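PDB 7D9W: gamma-glutamyltransferase 1 Threonine peptidase. MEROPS family T03 from Pseudomonas nitroreducens, which transfers the gamma-glutamyl group of donors such as glutathione to amino acids and peptides, or to water. Local coordinates for the interface of chains A and B. Coordinates in Å, arbitrary orientation; residue numbers count along the deposited sequence, not the author numbering. Chains: chain A, Gamma-glutamyltransferase 1 Threonine peptidase. MEROPS family T03; chain B, Gamma-glutamyltransferase 1 Threonine peptidase. MEROPS family T03.

Contact 1: the interface of chains A and B. Residues chain A 183, 187, 225, 229; chain B 28-31.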
loop_
_atom_site.group_PDB
_atom_site.type_symbol
_atom_site.label_atom_id
_atom_site.label_comp_id
_atom_site.label_asym_id
_atom_site.label_seq_id
_atom_site.Cartn_x
_atom_site.Cartn_y
_atom_site.Cartn_z
ATOM N N ASN A 183 3.507 -19.274 15.563
ATOM C CA ASN A 183 4.864 -19.243 16.088
ATOM C C ASN A 183 5.431 -17.827 16.144
ATOM O O ASN A 183 6.647 -17.659 16.297
ATOM C CB ASN A 183 5.773 -20.160 15.254
ATOM C CG ASN A 183 5.862 -19.742 13.788
ATOM O OD1 ASN A 183 5.146 -18.855 13.335
ATOM N ND2 ASN A 183 6.745 -20.401 13.038
ATOM N N TYR A 187 9.828 -15.947 17.258
ATOM C CA TYR A 187 10.763 -15.156 16.467
ATOM C C TYR A 187 10.757 -13.675 16.800
ATOM O O TYR A 187 11.808 -13.034 16.747
ATOM C CB TYR A 187 10.454 -15.318 14.976
ATOM C CG TYR A 187 10.869 -16.654 14.428
ATOM C CD1 TYR A 187 10.020 -17.749 14.494
ATOM C CD2 TYR A 187 12.123 -16.827 13.866
ATOM C CE1 TYR A 187 10.405 -18.980 13.995
ATOM C CE2 TYR A 187 12.518 -18.049 13.367
ATOM C CZ TYR A 187 11.658 -19.123 13.436
ATOM O OH TYR A 187 12.058 -20.339 12.939
ATOM N N LEU A 225 11.232 -24.872 2.751
ATOM C CA LEU A 225 10.886 -24.536 4.129
ATOM C C LEU A 225 9.487 -23.940 4.217
ATOM O O LEU A 225 8.761 -24.179 5.189
ATOM C CB LEU A 225 11.909 -23.562 4.709
ATOM C CG LEU A 225 13.336 -24.091 4.874
ATOM C CD1 LEU A 225 14.273 -22.947 5.252
ATOM C CD2 LEU A 225 13.384 -25.209 5.900
ATOM N N GLN A 229 6.341 -25.576 6.237
ATOM C CA GLN A 229 5.514 -24.808 7.166
ATOM C C GLN A 229 4.035 -24.987 6.836
ATOM O O GLN A 229 3.210 -25.243 7.722
ATOM C CB GLN A 229 5.909 -23.331 7.116
ATOM C CG GLN A 229 5.313 -22.463 8.222
ATOM C CD GLN A 229 5.820 -22.845 9.601
ATOM O OE1 GLN A 229 7.007 -23.127 9.782
ATOM N NE2 GLN A 229 4.923 -22.858 10.580
ATOM N N VAL B 28 2.491 -16.111 11.059
ATOM C CA VAL B 28 3.209 -17.357 10.812
ATOM C C VAL B 28 4.595 -17.022 10.277
ATOM O O VAL B 28 4.725 -16.336 9.258
ATOM C CB VAL B 28 2.464 -18.261 9.818
ATOM C CG1 VAL B 28 3.234 -19.579 9.601
ATOM C CG2 VAL B 28 1.051 -18.552 10.281
ATOM N N VAL B 29 5.624 -17.532 10.944
ATOM C CA VAL B 29 6.998 -17.437 10.472
ATOM C C VAL B 29 7.377 -18.768 9.844
ATOM O O VAL B 29 7.124 -19.832 10.424
ATOM C CB VAL B 29 7.963 -17.078 11.615
ATOM C CG1 VAL B 29 9.377 -16.901 11.068
ATOM C CG2 VAL B 29 7.486 -15.828 12.337
ATOM N N VAL B 30 7.982 -18.712 8.661
ATOM C CA VAL B 30 8.514 -19.909 8.016
ATOM C C VAL B 30 9.711 -20.383 8.837
ATOM O O VAL B 30 10.769 -19.747 8.826
ATOM C CB VAL B 30 8.908 -19.630 6.561
ATOM C CG1 VAL B 30 9.684 -20.798 5.962
ATOM C CG2 VAL B 30 7.666 -19.331 5.741
ATOM N N LYS B 31 9.541 -21.489 9.563
ATOM C CA LYS B 31 10.614 -22.019 10.396
ATOM C C LYS B 31 11.851 -22.323 9.562
ATOM O O LYS B 31 11.758 -22.944 8.499
ATOM C CB LYS B 31 10.148 -23.284 11.116
ATOM C CG LYS B 31 11.180 -23.886 12.073
HETATM O O HOH W 1 9.847 -24.798 7.508
#
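A:Asn183 pairs its side-chain amide with the backbone of B:Val29 through two nearly straight hydrogen bonds, in a loop-to-helix patch that joins the two subunits of the gamma-glutamyltransferase heterodimer. A:Asn183 OD1 accepts from B:Val29 N at 2.8 Å, in the carbonyl plane and on a lone pair. A:Asn183 ND2 gives its N-H to B:Val29 O at 2.7 Å, tilted slightly from the plane of that carbonyl. Asparagine suits the place because one flat group both donates and accepts, so the two bonds together fix the rotation of the amide and read main chain rather than a side chain. A:Gln229 does related work two residues on: its OE1 takes the N-H of B:Lys31 at 3.0 Å, the donor lying 42° above the carbonyl plane and off the lone pairs. The longer glutamine lets a helix residue extend an amide to the B backbone, with CG anti to the backbone N (chi1 -169°) and a bend at chi2. A water links the carbonyls A:Leu225 O and B:Lys31 O.

Apolar contacts flank these bonds. B:Val29 sends CG1 over the face of the A:Tyr187 ring, 3.6 Å from its centroid, a CH-pi contact for which a branched aliphatic group and a broad aromatic face are well matched. The phenol OH of A:Tyr187 lies 3.4 Å from B:Lys31 CA. On the opposite flank B:Val30 CG1 rests 3.8 Å from A:Leu225 CB, and the methylene CG of A:Gln229 runs past B:Val28 CG1.

The extended loop segment B:28-31 thus lies between two parts of chain A, with A:Asn183 and helix 184-188 on one side and helix 221-233 on the other.

Contact 2: the interface of chains A and B. Residues chain A 69, 71, 73, 75-76; chain B 19-20, 36.
A:Asn73 and B:Leu20 run antiparallel alongside each other, and their meeting is the core of this small patch between the chains of the heterodimer. B:Leu20 CD2 lies against A:Asn73 CB at 3.4 Å, while CG of the same leucine is a little farther from that methylene. The other methyl, B:Leu20 CD1, lies 3.4 Å from the backbone carbonyl A:Pro69 O. The forked end of leucine suits this place because its two methyls can touch two separate stretches of the A loop at once.

The amide of A:Asn73 bonds within its own chain. With chi1 69°, CG sits between the backbone N and carbonyl carbon; A:Asn73 ND2 donates to A:Ala71 O at 2.8 Å, almost in the plane of the asparagine amide. OD1 accepts from A:Gly76 N in a bent bond, the donor well above the carbonyl plane. These bonds probably brace the loop and so set the CB methylene against the leucine, a role for which an amide with both a donor and an acceptor is apt. A:Pro69, whose ring restricts its backbone, may stiffen the loop that presents its carbonyl. Alongside, B:Thr19, a residue of the L-glutamate site at the end of strand 13-19, brings its carbonyl near A:Asn73 ND2, which places this packing next to the substrate pocket.

At the glycine side of the loop a water joins the chains, 3.0 Å from A:Gly75 N and 2.7 Å from B:Leu36 O.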
loop_
_atom_site.group_PDB
_atom_site.type_symbol
_atom_site.label_atom_id
_atom_site.label_comp_id
_atom_site.label_asym_id
_atom_site.label_seq_id
_atom_site.Cartn_x
_atom_site.Cartn_y
_atom_site.Cartn_z
ATOM N N PRO A 69 9.723 -5.299 9.751
ATOM C CA PRO A 69 9.017 -6.568 9.499
ATOM C C PRO A 69 7.514 -6.530 9.707
ATOM O O PRO A 69 6.844 -7.491 9.299
ATOM C CB PRO A 69 9.670 -7.538 10.496
ATOM C CG PRO A 69 10.144 -6.640 11.615
ATOM C CD PRO A 69 10.622 -5.392 10.919
ATOM N N ALA A 71 5.638 -4.674 8.055
ATOM C CA ALA A 71 5.100 -4.428 6.721
ATOM C C ALA A 71 6.123 -4.716 5.629
ATOM O O ALA A 71 5.794 -5.360 4.627
ATOM C CB ALA A 71 4.611 -2.980 6.610
ATOM N N ASN A 73 8.854 -6.786 3.835
ATOM C CA ASN A 73 8.646 -8.223 3.738
ATOM C C ASN A 73 9.338 -8.842 2.534
ATOM O O ASN A 73 9.613 -8.181 1.532
ATOM C CB ASN A 73 7.149 -8.544 3.632
ATOM C CG ASN A 73 6.570 -8.083 2.291
ATOM O OD1 ASN A 73 6.567 -8.829 1.306
ATOM N ND2 ASN A 73 6.082 -6.848 2.257
ATOM N N GLY A 75 7.726 -12.128 2.488
ATOM C CA GLY A 75 6.608 -13.050 2.500
ATOM C C GLY A 75 5.267 -12.440 2.131
ATOM O O GLY A 75 4.225 -13.061 2.371
ATOM N N GLY A 76 5.273 -11.245 1.529
ATOM C CA GLY A 76 4.061 -10.540 1.148
ATOM C C GLY A 76 4.067 -10.154 -0.324
ATOM O O GLY A 76 4.491 -10.919 -1.195
ATOM N N THR B 19 3.586 -4.840 1.375
ATOM C CA THR B 19 2.818 -5.127 2.581
ATOM C C THR B 19 2.731 -6.616 2.867
ATOM O O THR B 19 2.885 -7.455 1.976
ATOM C CB THR B 19 1.392 -4.558 2.429
ATOM O OG1 THR B 19 0.669 -4.665 3.653
ATOM C CG2 THR B 19 0.631 -5.343 1.342
ATOM N N LEU B 20 2.455 -6.919 4.135
ATOM C CA LEU B 20 1.939 -8.210 4.564
ATOM C C LEU B 20 0.422 -8.199 4.723
ATOM O O LEU B 20 -0.166 -9.241 5.035
ATOM C CB LEU B 20 2.576 -8.611 5.896
ATOM C CG LEU B 20 4.075 -8.901 5.905
ATOM C CD1 LEU B 20 4.545 -9.135 7.341
ATOM C CD2 LEU B 20 4.398 -10.088 5.014
ATOM N N LEU B 36 8.015 -13.660 7.876
ATOM C CA LEU B 36 6.583 -13.772 8.108
ATOM C C LEU B 36 5.809 -13.914 6.809
ATOM O O LEU B 36 6.150 -13.289 5.799
ATOM C CB LEU B 36 6.066 -12.538 8.846
ATOM C CG LEU B 36 6.530 -12.357 10.284
ATOM C CD1 LEU B 36 6.574 -10.895 10.653
ATOM C CD2 LEU B 36 5.586 -13.130 11.190
HETATM O O HOH W 2 7.892 -11.305 5.321
#

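The centres of the C-alpha atoms of contact 1 and contact 2 are about 13 Å apart, and they have no residue in common. Chain B connects them through one short loop region: residues 28-31 serve contact 1 and B:Leu36 serves contact 2, which also draws on residues 19-20 at the end of strand 13-19. On chain A the partners are far apart in sequence. Contact 1 holds residues 28-31 of chain B against A:Asn183 and helices 184-188 and 221-233, which may fix that part of the loop, whereas contact 2 packs loop 69-76 beside the substrate site; together they may help keep the active site in register.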